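Protein HRI1 (Saccharomyces cerevisiae, PDB 3RBY) is a non-essential protein of unknown function that interacts with HRR25 and may interact with SEC72. Local coordinates at residues K160-G168 against Q178-N186; N216-K227 against S233-Y243. All blocks are in the same frame, centred on the assembly; numbering follows the deposited sequence.

In the fold
Both contacts belong to the seven-stranded antiparallel sheet formed by the C-terminal part of the chain, and the second begins only after the first hairpin is complete. Their centres lie about 13 Å apart. Contact 1 holds the hairpin of strands 166-173 and 176-183. Contact 2 lays the loop that follows strand 205-211 over strand 236-244. Strands 156-161 and 236-244 are neighbours in the sheet and join the two sites: the backbones of K160 and E239 probably bond, as do those of T162 and N237, while V161 packs on W238. L181 of contact 1 touches K217, I218 and L236 of contact 2, so the loop packs on the face of the sheet that carries L181.

Contact 1: residues K160-G168 against Q178-N186; sequences KVTDEAYDG and QGFLSQKNN
The open end of the beta hairpin 166-173/176-183 is paired here, with D167 and S182 as an antiparallel hydrogen-bonded pair. S182 N gives a nearly straight bond to D167 O (2.7 Å, 173° at the hydrogen), and D167 N returns one to S182 O. Beyond the strand, K184 N reaches A165 O at 2.9 Å, coming from above the carbonyl plane. K184 NZ forms a salt bridge with D167 OD2 at 3.1 Å, on the syn side but tilted 23° out of the carboxylate plane; the course of the lysine chain leading there is less certain. On the face carrying Y166 and L181, L181 CD1 lies 3.5 Å from Y166 CD1 and also touches V161 CG2. L181 CG stands anti to the backbone N (chi1 -179°), which carries CD1 across to the other strand. Q183 runs alongside Y166, its CG 3.7 Å from ring atom CE1; Y166 OH and Q183 NE2 both bond to the carboxylate of E214. On the other face, G168 CA sits over the F180 ring, 4.0 Å from its centroid, in a CH-pi contact. The D167 and S182 backbones thus satisfy each other, and the lysine charge probably adds to the hold at the solvent-exposed end.

Contact 2: residues N216-K227 against S233-Y243; sequences NKIPQSYENLKK and SNGLNWEVIEY
W238 lies under the ring of P219: proline CD sits over one face of the indole, 3.5 Å from the centroid of the five-membered ring, a close CH-pi contact. The same indole gives its N-H to K217 O (NE1 to O, 2.9 Å); the oxygen is 24° out of the ring plane, so the N-H points off the line and the bond is bent, 138° at the hydrogen. The two contacts together probably fix the rotation of the indole. Next to it, the first torsion of S233 (chi1 -175°) swings OG toward the loop, where it donates to N216 O at 2.8 Å. Two successive carbonyls of the loop thus each accept a hydrogen bond from a side chain of 233-243. The aliphatic part of K217 crosses L236 at about a right angle, and its NZ pairs with E214. At the far end Y243 does similar work: OH donates to Y222 O (3.0 Å), which lies at the ring edge. L225 O and K226 CA sit over one face of that ring, and L225 CB is 3.6 Å from Y243 CE1. Between the two aromatic residues, L225 CD1 meets V240 CG2 at 3.9 Å. A classic bulge sets I241 and E242 together opposite V158 of the neighbouring strand. Together these contacts fasten a long, irregular loop across an antiparallel sheet: 216-227 leads into strand 230-233, and the type I' turn from S233 to L236 closes the hairpin with strand 236-244.

Contact 1: residues K160-G168 against Q178-N186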
loop_
_atom_site.group_PDB
_atom_site.type_symbol
_atom_site.label_atom_id
_atom_site.label_comp_id
_atom_site.label_asym_id
_atom_site.label_seq_id
_atom_site.Cartn_x
_atom_site.Cartn_y
_atom_site.Cartn_z
ATOM N N LYS A 160 7.880 27.795 -8.969
ATOM C CA LYS A 160 8.329 28.403 -7.731
ATOM C C LYS A 160 7.932 29.875 -7.704
ATOM O O LYS A 160 8.079 30.601 -8.696
ATOM C CB LYS A 160 9.846 28.270 -7.623
ATOM C CG LYS A 160 10.435 28.539 -6.245
ATOM C CD LYS A 160 11.936 28.175 -6.275
ATOM C CE LYS A 160 12.638 28.444 -4.937
ATOM N NZ LYS A 160 12.737 29.899 -4.633
ATOM N N VAL A 161 7.441 30.317 -6.556
ATOM C CA VAL A 161 6.963 31.687 -6.416
ATOM C C VAL A 161 8.125 32.657 -6.482
ATOM O O VAL A 161 9.139 32.482 -5.783
ATOM C CB VAL A 161 6.179 31.891 -5.094
ATOM C CG1 VAL A 161 6.542 33.204 -4.429
ATOM C CG2 VAL A 161 4.701 31.843 -5.368
ATOM N N THR A 162 7.961 33.702 -7.292
ATOM C CA THR A 162 8.965 34.753 -7.440
ATOM C C THR A 162 8.427 36.106 -6.963
ATOM O O THR A 162 8.340 37.063 -7.732
ATOM C CB THR A 162 9.436 34.884 -8.900
ATOM O OG1 THR A 162 8.335 35.286 -9.726
ATOM C CG2 THR A 162 9.983 33.556 -9.404
ATOM N N ASP A 163 8.071 36.164 -5.684
ATOM C CA ASP A 163 7.538 37.358 -5.043
ATOM C C ASP A 163 8.237 37.447 -3.688
ATOM O O ASP A 163 8.536 36.420 -3.073
ATOM C CB ASP A 163 6.023 37.220 -4.871
ATOM C CG ASP A 163 5.372 38.484 -4.347
ATOM O OD1 ASP A 163 5.621 38.842 -3.169
ATOM O OD2 ASP A 163 4.600 39.112 -5.114
ATOM N N GLU A 164 8.541 38.654 -3.231
ATOM C CA GLU A 164 9.313 38.796 -2.002
ATOM C C GLU A 164 8.457 38.526 -0.775
ATOM O O GLU A 164 8.968 38.143 0.277
ATOM C CB GLU A 164 9.951 40.188 -1.920
ATOM C CG GLU A 164 9.061 41.329 -2.422
ATOM C CD GLU A 164 9.478 42.703 -1.885
ATOM O OE1 GLU A 164 8.596 43.584 -1.779
ATOM O OE2 GLU A 164 10.675 42.909 -1.569
ATOM N N ALA A 165 7.150 38.733 -0.916
ATOM C CA ALA A 165 6.214 38.572 0.195
ATOM C C ALA A 165 5.733 37.129 0.397
ATOM O O ALA A 165 5.018 36.840 1.371
ATOM C CB ALA A 165 5.022 39.508 0.016
ATOM N N TYR A 166 6.117 36.233 -0.513
ATOM C CA TYR A 166 5.594 34.867 -0.492
ATOM C C TYR A 166 6.638 33.800 -0.726
ATOM O O TYR A 166 7.601 34.007 -1.466
ATOM C CB TYR A 166 4.552 34.686 -1.582
ATOM C CG TYR A 166 3.231 35.350 -1.324
ATOM C CD1 TYR A 166 2.230 34.693 -0.615
ATOM C CD2 TYR A 166 2.969 36.620 -1.816
ATOM C CE1 TYR A 166 1.009 35.294 -0.388
ATOM C CE2 TYR A 166 1.754 37.228 -1.603
ATOM C CZ TYR A 166 0.775 36.563 -0.886
ATOM O OH TYR A 166 -0.444 37.171 -0.668
ATOM N N ASP A 167 6.419 32.649 -0.096
ATOM C CA ASP A 167 7.072 31.405 -0.473
ATOM C C ASP A 167 6.041 30.473 -1.118
ATOM O O ASP A 167 4.893 30.409 -0.668
ATOM C CB ASP A 167 7.688 30.737 0.750
ATOM C CG ASP A 167 8.879 31.497 1.289
ATOM O OD1 ASP A 167 9.062 31.503 2.523
ATOM O OD2 ASP A 167 9.627 32.081 0.481
ATOM N N GLY A 168 6.441 29.753 -2.166
ATOM C CA GLY A 168 5.520 28.854 -2.837
ATOM C C GLY A 168 6.161 27.888 -3.818
ATOM O O GLY A 168 7.098 28.247 -4.539
ATOM N N GLN A 178 0.718 18.718 -6.272
ATOM C CA GLN A 178 0.705 19.221 -4.907
ATOM C C GLN A 178 1.449 20.548 -4.847
ATOM O O GLN A 178 2.462 20.730 -5.538
ATOM C CB GLN A 178 1.316 18.216 -3.943
ATOM C CG GLN A 178 0.531 16.930 -3.835
ATOM C CD GLN A 178 0.989 16.098 -2.667
ATOM O OE1 GLN A 178 0.225 15.871 -1.713
ATOM N NE2 GLN A 178 2.243 15.641 -2.719
ATOM N N GLY A 179 0.930 21.467 -4.038
ATOM C CA GLY A 179 1.476 22.805 -3.961
ATOM C C GLY A 179 1.292 23.479 -2.609
ATOM O O GLY A 179 0.413 23.105 -1.821
ATOM N N PHE A 180 2.137 24.473 -2.335
ATOM C CA PHE A 180 1.914 25.362 -1.201
ATOM C C PHE A 180 2.134 26.834 -1.586
ATOM O O PHE A 180 2.748 27.141 -2.615
ATOM C CB PHE A 180 2.765 24.958 0.008
ATOM C CG PHE A 180 4.116 25.632 0.070
ATOM C CD1 PHE A 180 5.204 25.127 -0.645
ATOM C CD2 PHE A 180 4.306 26.757 0.866
ATOM C CE1 PHE A 180 6.455 25.742 -0.585
ATOM C CE2 PHE A 180 5.567 27.379 0.939
ATOM C CZ PHE A 180 6.639 26.865 0.210
ATOM N N LEU A 181 1.565 27.727 -0.781
ATOM C CA LEU A 181 1.802 29.170 -0.871
ATOM C C LEU A 181 1.731 29.724 0.548
ATOM O O LEU A 181 0.711 29.592 1.218
ATOM C CB LEU A 181 0.770 29.859 -1.776
ATOM C CG LEU A 181 0.911 31.378 -1.989
ATOM C CD1 LEU A 181 2.319 31.733 -2.535
ATOM C CD2 LEU A 181 -0.193 31.925 -2.908
ATOM N N SER A 182 2.828 30.305 1.025
ATOM C CA SER A 182 2.856 30.859 2.372
ATOM C C SER A 182 3.249 32.341 2.368
ATOM O O SER A 182 4.039 32.790 1.522
ATOM C CB SER A 182 3.805 30.064 3.265
ATOM O OG SER A 182 5.150 30.275 2.881
ATOM N N GLN A 183 2.675 33.098 3.305
ATOM C CA GLN A 183 3.034 34.504 3.477
ATOM C C GLN A 183 4.307 34.623 4.295
ATOM O O GLN A 183 4.359 34.140 5.430
ATOM C CB GLN A 183 1.934 35.259 4.192
ATOM C CG GLN A 183 0.743 35.558 3.336
ATOM C CD GLN A 183 -0.369 36.172 4.148
ATOM O OE1 GLN A 183 -0.229 36.364 5.359
ATOM N NE2 GLN A 183 -1.478 36.489 3.492
ATOM N N LYS A 184 5.327 35.253 3.722
ATOM C CA LYS A 184 6.628 35.373 4.373
ATOM C C LYS A 184 6.530 35.914 5.797
ATOM O O LYS A 184 7.010 35.287 6.740
ATOM C CB LYS A 184 7.566 36.248 3.539
ATOM C CG LYS A 184 8.239 35.513 2.393
ATOM C CD LYS A 184 9.684 35.952 2.225
ATOM C CE LYS A 184 10.205 35.610 0.840
ATOM N NZ LYS A 184 11.298 34.601 0.894
ATOM N N ASN A 185 5.917 37.085 5.937
ATOM C CA ASN A 185 5.770 37.726 7.239
ATOM C C ASN A 185 4.492 37.304 7.954
ATOM O O ASN A 185 3.554 38.090 8.084
ATOM C CB ASN A 185 5.810 39.249 7.090
ATOM C CG ASN A 185 5.963 39.960 8.420
ATOM O OD1 ASN A 185 6.699 40.941 8.532
ATOM N ND2 ASN A 185 5.268 39.467 9.438
ATOM N N ASN A 186 4.463 36.058 8.416
ATOM C CA ASN A 186 3.300 35.536 9.122
ATOM C C ASN A 186 3.578 34.195 9.794
ATOM O O ASN A 186 4.179 33.302 9.199
ATOM C CB ASN A 186 2.106 35.409 8.173
ATOM C CG ASN A 186 0.797 35.197 8.908
ATOM O OD1 ASN A 186 -0.263 35.621 8.448
ATOM N ND2 ASN A 186 0.865 34.538 10.058
#

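Contact 2: residues N216-K227 against S233-Y243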
loop_
_atom_site.group_PDB
_atom_site.type_symbol
_atom_site.label_atom_id
_atom_site.label_comp_id
_atom_site.label_asym_id
_atom_site.label_seq_id
_atom_site.Cartn_x
_atom_site.Cartn_y
_atom_site.Cartn_z
ATOM N N ASN A 216 -6.423 30.721 -5.233
ATOM C CA ASN A 216 -6.538 31.169 -6.633
ATOM C C ASN A 216 -5.291 31.896 -7.162
ATOM O O ASN A 216 -5.268 32.329 -8.323
ATOM C CB ASN A 216 -7.793 32.033 -6.859
ATOM C CG ASN A 216 -7.689 33.433 -6.219
ATOM O OD1 ASN A 216 -6.947 33.645 -5.259
ATOM N ND2 ASN A 216 -8.459 34.382 -6.747
ATOM N N LYS A 217 -4.272 32.048 -6.310
ATOM C CA LYS A 217 -2.995 32.622 -6.750
ATOM C C LYS A 217 -1.991 31.509 -7.079
ATOM O O LYS A 217 -0.812 31.779 -7.322
ATOM C CB LYS A 217 -2.400 33.553 -5.692
ATOM C CG LYS A 217 -3.115 34.890 -5.482
ATOM C CD LYS A 217 -2.455 35.626 -4.292
ATOM C CE LYS A 217 -2.867 37.100 -4.175
ATOM N NZ LYS A 217 -4.054 37.308 -3.294
ATOM N N ILE A 218 -2.464 30.264 -7.065
ATOM C CA ILE A 218 -1.644 29.115 -7.422
ATOM C C ILE A 218 -2.030 28.576 -8.791
ATOM O O ILE A 218 -3.194 28.223 -9.025
ATOM C CB ILE A 218 -1.789 27.995 -6.407
ATOM C CG1 ILE A 218 -1.655 28.564 -4.993
ATOM C CG2 ILE A 218 -0.764 26.924 -6.681
ATOM C CD1 ILE A 218 -1.499 27.506 -3.917
ATOM N N PRO A 219 -1.056 28.507 -9.707
ATOM C CA PRO A 219 -1.355 28.081 -11.084
ATOM C C PRO A 219 -1.894 26.638 -11.080
ATOM O O PRO A 219 -1.430 25.810 -10.284
ATOM C CB PRO A 219 0.004 28.178 -11.790
ATOM C CG PRO A 219 0.854 29.086 -10.894
ATOM C CD PRO A 219 0.378 28.779 -9.498
ATOM N N GLN A 220 -2.875 26.363 -11.939
ATOM C CA GLN A 220 -3.606 25.100 -11.922
ATOM C C GLN A 220 -3.547 24.414 -13.287
ATOM O O GLN A 220 -4.158 23.367 -13.492
ATOM C CB GLN A 220 -5.086 25.345 -11.533
ATOM C CG GLN A 220 -5.325 25.755 -10.069
ATOM C CD GLN A 220 -6.491 26.744 -9.905
ATOM O OE1 GLN A 220 -7.515 26.661 -10.612
ATOM N NE2 GLN A 220 -6.337 27.684 -8.967
ATOM N N SER A 221 -2.831 25.021 -14.227
ATOM C CA SER A 221 -2.692 24.468 -15.571
ATOM C C SER A 221 -1.244 24.622 -16.021
ATOM O O SER A 221 -0.643 25.689 -15.840
ATOM C CB SER A 221 -3.619 25.196 -16.550
ATOM O OG SER A 221 -3.296 24.898 -17.903
ATOM N N TYR A 222 -0.685 23.577 -16.619
ATOM C CA TYR A 222 0.743 23.571 -16.915
ATOM C C TYR A 222 0.988 23.289 -18.386
ATOM O O TYR A 222 2.096 22.931 -18.798
ATOM C CB TYR A 222 1.429 22.572 -15.994
ATOM C CG TYR A 222 0.826 22.682 -14.616
ATOM C CD1 TYR A 222 -0.173 21.816 -14.205
ATOM C CD2 TYR A 222 1.187 23.717 -13.765
ATOM C CE1 TYR A 222 -0.757 21.942 -12.962
ATOM C CE2 TYR A 222 0.614 23.854 -12.525
ATOM C CZ TYR A 222 -0.359 22.967 -12.124
ATOM O OH TYR A 222 -0.932 23.107 -10.872
ATOM N N GLU A 223 -0.064 23.499 -19.170
ATOM C CA GLU A 223 0.005 23.382 -20.618
ATOM C C GLU A 223 0.758 24.546 -21.260
ATOM O O GLU A 223 0.639 25.707 -20.837
ATOM C CB GLU A 223 -1.406 23.273 -21.217
ATOM C CG GLU A 223 -2.124 21.979 -20.842
ATOM C CD GLU A 223 -1.215 20.751 -20.962
ATOM O OE1 GLU A 223 -0.967 20.277 -22.095
ATOM O OE2 GLU A 223 -0.739 20.260 -19.913
ATOM N N ASN A 224 1.549 24.218 -22.277
ATOM C CA ASN A 224 2.180 25.240 -23.107
ATOM C C ASN A 224 3.011 26.228 -22.295
ATOM O O ASN A 224 2.934 27.451 -22.475
ATOM C CB ASN A 224 1.123 25.952 -23.958
ATOM C CG ASN A 224 0.259 24.972 -24.751
ATOM O OD1 ASN A 224 0.699 24.411 -25.757
ATOM N ND2 ASN A 224 -0.975 24.768 -24.301
ATOM N N LEU A 225 3.803 25.671 -21.387
ATOM C CA LEU A 225 4.792 26.432 -20.655
ATOM C C LEU A 225 6.149 25.917 -21.096
ATOM O O LEU A 225 6.233 24.945 -21.847
ATOM C CB LEU A 225 4.611 26.229 -19.158
ATOM C CG LEU A 225 3.310 26.757 -18.559
ATOM C CD1 LEU A 225 3.265 26.473 -17.063
ATOM C CD2 LEU A 225 3.197 28.247 -18.816
ATOM N N LYS A 226 7.214 26.571 -20.659
ATOM C CA LYS A 226 8.543 25.986 -20.820
ATOM C C LYS A 226 9.379 26.369 -19.618
ATOM O O LYS A 226 8.963 27.223 -18.824
ATOM C CB LYS A 226 9.209 26.416 -22.134
ATOM C CG LYS A 226 9.225 27.912 -22.372
ATOM C CD LYS A 226 9.893 28.260 -23.708
ATOM C CE LYS A 226 9.871 29.765 -23.930
ATOM N NZ LYS A 226 8.486 30.307 -23.755
ATOM N N LYS A 227 10.529 25.716 -19.460
ATOM C CA LYS A 227 11.394 26.014 -18.334
ATOM C C LYS A 227 11.798 27.473 -18.449
ATOM O O LYS A 227 12.218 27.930 -19.521
ATOM C CB LYS A 227 12.633 25.117 -18.332
ATOM C CG LYS A 227 13.482 25.309 -17.077
ATOM C CD LYS A 227 14.672 24.341 -17.039
ATOM C CE LYS A 227 15.445 24.510 -15.732
ATOM N NZ LYS A 227 16.605 23.555 -15.597
ATOM N N SER A 233 -0.683 34.253 -11.709
ATOM C CA SER A 233 -2.016 33.871 -11.255
ATOM C C SER A 233 -2.508 34.921 -10.261
ATOM O O SER A 233 -2.039 34.961 -9.115
ATOM C CB SER A 233 -1.982 32.493 -10.585
ATOM O OG SER A 233 -3.285 32.070 -10.239
ATOM N N ASN A 234 -3.436 35.773 -10.700
ATOM C CA ASN A 234 -3.992 36.819 -9.835
ATOM C C ASN A 234 -2.910 37.681 -9.192
ATOM O O ASN A 234 -2.835 37.802 -7.962
ATOM C CB ASN A 234 -4.905 36.210 -8.754
ATOM C CG ASN A 234 -6.303 35.902 -9.278
ATOM O OD1 ASN A 234 -6.736 34.749 -9.283
ATOM N ND2 ASN A 234 -7.019 36.941 -9.720
ATOM N N GLY A 235 -2.059 38.264 -10.026
ATOM C CA GLY A 235 -1.008 39.138 -9.532
ATOM C C GLY A 235 0.208 38.464 -8.903
ATOM O O GLY A 235 1.229 39.130 -8.676
ATOM N N LEU A 236 0.117 37.163 -8.611
ATOM C CA LEU A 236 1.272 36.423 -8.087
ATOM C C LEU A 236 2.071 35.740 -9.212
ATOM O O LEU A 236 1.522 34.965 -10.013
ATOM C CB LEU A 236 0.839 35.389 -7.054
ATOM C CG LEU A 236 1.502 35.455 -5.671
ATOM C CD1 LEU A 236 2.062 34.112 -5.283
ATOM C CD2 LEU A 236 2.589 36.512 -5.586
ATOM N N ASN A 237 3.366 36.045 -9.273
ATOM C CA ASN A 237 4.246 35.468 -10.288
ATOM C C ASN A 237 4.914 34.187 -9.811
ATOM O O ASN A 237 5.376 34.087 -8.672
ATOM C CB ASN A 237 5.304 36.474 -10.719
ATOM C CG ASN A 237 4.710 37.663 -11.442
ATOM O OD1 ASN A 237 3.536 37.652 -11.810
ATOM N ND2 ASN A 237 5.520 38.696 -11.658
ATOM N N TRP A 238 4.932 33.200 -10.691
ATOM C CA TRP A 238 5.670 31.984 -10.440
ATOM C C TRP A 238 6.597 31.788 -11.607
ATOM O O TRP A 238 6.271 32.189 -12.728
ATOM C CB TRP A 238 4.729 30.790 -10.373
ATOM C CG TRP A 238 3.727 30.901 -9.286
ATOM C CD1 TRP A 238 2.684 31.789 -9.206
ATOM C CD2 TRP A 238 3.660 30.090 -8.111
ATOM N NE1 TRP A 238 1.979 31.581 -8.040
ATOM C CE2 TRP A 238 2.553 30.540 -7.353
ATOM C CE3 TRP A 238 4.427 29.029 -7.624
ATOM C CZ2 TRP A 238 2.192 29.953 -6.133
ATOM C CZ3 TRP A 238 4.081 28.451 -6.411
ATOM C CH2 TRP A 238 2.968 28.915 -5.677
ATOM N N GLU A 239 7.735 31.151 -11.341
ATOM C CA GLU A 239 8.671 30.759 -12.383
ATOM C C GLU A 239 8.643 29.237 -12.533
ATOM O O GLU A 239 8.676 28.503 -11.536
ATOM C CB GLU A 239 10.089 31.230 -12.016
ATOM C CG GLU A 239 11.097 31.126 -13.162
ATOM C CD GLU A 239 12.551 31.253 -12.693
ATOM O OE1 GLU A 239 13.466 30.887 -13.480
ATOM O OE2 GLU A 239 12.776 31.703 -11.535
ATOM N N VAL A 240 8.558 28.761 -13.770
ATOM C CA VAL A 240 8.708 27.334 -14.055
ATOM C C VAL A 240 10.185 26.966 -13.935
ATOM O O VAL A 240 10.973 27.262 -14.844
ATOM C CB VAL A 240 8.271 26.997 -15.490
ATOM C CG1 VAL A 240 8.623 25.538 -15.809
ATOM C CG2 VAL A 240 6.776 27.269 -15.689
ATOM N N ILE A 241 10.577 26.329 -12.836
ATOM C CA ILE A 241 12.004 26.016 -12.643
ATOM C C ILE A 241 12.371 24.607 -13.110
ATOM O O ILE A 241 13.543 24.195 -13.072
ATOM C CB ILE A 241 12.427 26.209 -11.180
ATOM C CG1 ILE A 241 11.725 25.165 -10.294
ATOM C CG2 ILE A 241 12.106 27.628 -10.724
ATOM C CD1 ILE A 241 12.191 25.147 -8.818
ATOM N N GLU A 242 11.356 23.865 -13.534
ATOM C CA GLU A 242 11.536 22.518 -14.054
ATOM C C GLU A 242 10.378 22.212 -15.016
ATOM O O GLU A 242 9.199 22.475 -14.703
ATOM C CB GLU A 242 11.577 21.496 -12.907
ATOM C CG GLU A 242 11.750 20.048 -13.385
ATOM C CD GLU A 242 11.828 19.038 -12.237
ATOM O OE1 GLU A 242 11.932 19.453 -11.057
ATOM O OE2 GLU A 242 11.785 17.818 -12.514
ATOM N N TYR A 243 10.710 21.675 -16.186
ATOM C CA TYR A 243 9.693 21.329 -17.167
ATOM C C TYR A 243 10.085 20.111 -18.009
ATOM O O TYR A 243 10.547 20.254 -19.146
ATOM C CB TYR A 243 9.400 22.530 -18.074
ATOM C CG TYR A 243 8.053 22.451 -18.765
ATOM C CD1 TYR A 243 6.890 22.831 -18.099
ATOM C CD2 TYR A 243 7.941 21.995 -20.078
ATOM C CE1 TYR A 243 5.645 22.765 -18.720
ATOM C CE2 TYR A 243 6.692 21.924 -20.716
ATOM C CZ TYR A 243 5.550 22.312 -20.030
ATOM O OH TYR A 243 4.310 22.251 -20.649
#